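Local coordinates for protein ATP12 ATPase (PDB 2R31) that probably acts as a chaperone in assembly of the F1-ATPase, at residues E157-L161 / L183-R187. Residues are numbered along the deposited sequence.
Sequences EVASL and LAVIR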
ATOM      1  N   GLU A 157      -6.744  -4.207  14.420  1.00  7.34           N
ATOM      2  CA  GLU A 157      -5.963  -3.063  13.996  1.00  7.89           C
ATOM      3  C   GLU A 157      -6.332  -2.676  12.580  1.00  6.77           C
ATOM      4  O   GLU A 157      -6.579  -1.498  12.268  1.00  8.36           O
ATOM      5  CB  GLU A 157      -4.462  -3.368  14.129  1.00  8.90           C
ATOM      6  CG  GLU A 157      -3.608  -2.174  13.810  1.00  8.66           C
ATOM      7  CD  GLU A 157      -3.605  -1.101  14.885  1.00 11.25           C
ATOM      8  OE1 GLU A 157      -4.016  -1.345  16.014  1.00 18.08           O
ATOM      9  OE2 GLU A 157      -3.164   0.037  14.555  1.00 11.81           O
ATOM     10  N   VAL A 158      -6.382  -3.637  11.670  1.00  6.84           N
ATOM     11  CA  VAL A 158      -6.726  -3.358  10.267  1.00  6.41           C
ATOM     12  C   VAL A 158      -8.168  -2.861  10.133  1.00  6.47           C
ATOM     13  O   VAL A 158      -8.464  -1.929   9.389  1.00  7.02           O
ATOM     14  CB  VAL A 158      -6.443  -4.583   9.390  1.00  6.29           C
ATOM     15  CG1 VAL A 158      -6.910  -4.347   7.974  1.00  6.91           C
ATOM     16  CG2 VAL A 158      -4.961  -4.928   9.406  1.00  7.12           C
ATOM     17  N   ALA A 159      -9.080  -3.503  10.862  1.00  6.86           N
ATOM     18  CA  ALA A 159     -10.517  -3.142  10.760  1.00  7.84           C
ATOM     19  C   ALA A 159     -10.796  -1.803  11.343  1.00  8.19           C
ATOM     20  O   ALA A 159     -11.876  -1.239  11.055  1.00 10.73           O
ATOM     21  CB  ALA A 159     -11.339  -4.242  11.442  1.00  9.57           C
ATOM     22  N   SER A 160      -9.899  -1.216  12.112  1.00  8.11           N
ATOM     23  CA  SER A 160     -10.077   0.101  12.685  1.00  9.91           C
ATOM     24  C   SER A 160      -9.814   1.224  11.678  1.00  9.64           C
ATOM     25  O   SER A 160     -10.055   2.401  12.028  1.00 12.95           O
ATOM     26  CB  SER A 160      -9.133   0.292  13.908  1.00 11.54           C
ATOM     27  OG  SER A 160      -7.776   0.538  13.547  1.00 11.65           O
ATOM     28  N   LEU A 161      -9.278   0.916  10.512  1.00  7.87           N
ATOM     29  CA  LEU A 161      -8.930   1.942   9.524  1.00  7.51           C
ATOM     30  C   LEU A 161     -10.178   2.462   8.835  1.00  7.78           C
ATOM     31  O   LEU A 161     -11.175   1.786   8.706  1.00  9.69           O
ATOM     32  CB  LEU A 161      -7.999   1.338   8.489  1.00  7.20           C
ATOM     33  CG  LEU A 161      -6.639   0.927   9.070  1.00  7.82           C
ATOM     34  CD1 LEU A 161      -5.823   0.212   7.996  1.00  9.05           C
ATOM     35  CD2 LEU A 161      -5.891   2.106   9.601  1.00 10.07           C
ATOM     36  N   LEU A 183       1.770  -2.198   8.354  1.00  5.64           N
ATOM     37  CA  LEU A 183       1.364  -1.437   9.530  1.00  5.47           C
ATOM     38  C   LEU A 183       2.481  -0.505  10.001  1.00  5.60           C
ATOM     39  O   LEU A 183       2.216   0.613  10.438  1.00  6.34           O
ATOM     40  CB  LEU A 183       0.917  -2.350  10.676  1.00  5.99           C
ATOM     41  CG  LEU A 183      -0.377  -3.123  10.404  1.00  6.05           C
ATOM     42  CD1 LEU A 183      -0.639  -4.087  11.539  1.00  7.30           C
ATOM     43  CD2 LEU A 183      -1.552  -2.222  10.190  1.00  7.04           C
ATOM     44  N   ALA A 184       3.743  -0.954   9.922  1.00  5.71           N
ATOM     45  CA  ALA A 184       4.843  -0.100  10.362  1.00  6.03           C
ATOM     46  C   ALA A 184       4.947   1.140   9.514  1.00  6.03           C
ATOM     47  O   ALA A 184       5.327   2.210  10.034  1.00  6.97           O
ATOM     48  CB  ALA A 184       6.137  -0.899  10.351  1.00  6.82           C
ATOM     49  N   VAL A 185       4.608   1.077   8.229  1.00  5.88           N
ATOM     50  CA  VAL A 185       4.612   2.269   7.385  1.00  6.02           C
ATOM     51  C   VAL A 185       3.468   3.188   7.816  1.00  6.01           C
ATOM     52  O   VAL A 185       3.658   4.381   8.078  1.00  7.93           O
ATOM     53  CB  VAL A 185       4.553   1.923   5.897  1.00  5.92           C
ATOM     54  CG1 VAL A 185       4.360   3.209   5.075  1.00  6.68           C
ATOM     55  CG2 VAL A 185       5.795   1.174   5.472  1.00  6.43           C
ATOM     56  N   ILE A 186       2.227   2.685   7.862  1.00  5.80           N
ATOM     57  CA  ILE A 186       1.110   3.592   8.129  1.00  6.27           C
ATOM     58  C   ILE A 186       1.148   4.133   9.558  1.00  6.77           C
ATOM     59  O   ILE A 186       0.617   5.223   9.810  1.00  7.77           O
ATOM     60  CB  ILE A 186      -0.256   2.961   7.779  1.00  6.25           C
ATOM     61  CG1 ILE A 186      -0.651   1.794   8.629  1.00  6.62           C
ATOM     62  CG2 ILE A 186      -0.320   2.639   6.279  1.00  6.62           C
ATOM     63  CD1 ILE A 186      -2.151   1.508   8.659  1.00  7.48           C
ATOM     64  N   ARG A 187       1.770   3.400  10.492  1.00  6.65           N
ATOM     65  CA  ARG A 187       1.888   3.840  11.905  1.00  7.94           C
ATOM     66  C   ARG A 187       3.165   4.633  12.146  1.00  9.16           C
ATOM     67  O   ARG A 187       3.386   5.039  13.309  1.00 12.15           O
ATOM     68  CB  ARG A 187       1.718   2.674  12.858  1.00  8.91           C
ATOM     69  CG  ARG A 187       0.372   1.975  12.770  1.00  8.43           C
ATOM     70  CD  ARG A 187      -0.831   2.870  12.722  1.00  8.89           C
ATOM     71  NE  ARG A 187      -2.092   2.180  12.890  1.00  9.45           N
ATOM     72  CZ  ARG A 187      -3.268   2.734  12.634  1.00  9.32           C
ATOM     73  NH1 ARG A 187      -4.380   2.038  12.920  1.00 10.57           N
ATOM     74  NH2 ARG A 187      -3.365   3.948  12.103  1.00  9.34           N
TER
HETATM   75  O   HOH W   1      -7.025   3.364  12.956  1.00 13.53           O
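E157, near the C-terminal end of helix 148-159, directs its CA-CB bond toward the end of helix 179-186 and meets R187 in a salt bridge. A single carboxylate oxygen does the work: OE2 of E157 accepts hydrogen bonds from NE and from NH1 of R187, each 2.9 Å long, so it lies at the edge of the guanidinium, near its plane. The aliphatic part of the same glutamate covers L183, with CG of E157 4.2 Å from CD2 of L183. V158 follows with a lighter touch, its CG2 4.4 Å from CD2 of L183, while its side chain also packs on L166 of helix 163-174. This is helix-end packing within the all-helical part of the chain: two helix C-terminal ends, joined in sequence through helix 163-174, meet with a charged pair over an apolar layer. From that connecting helix L169 packs on L161 and L172 on I186, and W234 of helix 214-236 packs on both. OG of S160 donates to the carbonyl O of E157 (2.7 Å), one turn back, and accepts a hydrogen bond from water 1 (3.0 Å). That water in turn accepts from NH1 of R187 (3.0 Å), giving the arginine a second, indirect link to S160. L161, whose N donates a hydrogen bond to O of V158 (3.2 Å), directs its CA-CB bond toward helix 179-186: CD2 of L161 lies 3.9 Å from CD1 of I186 and 3.6 Å from NH1 of R187.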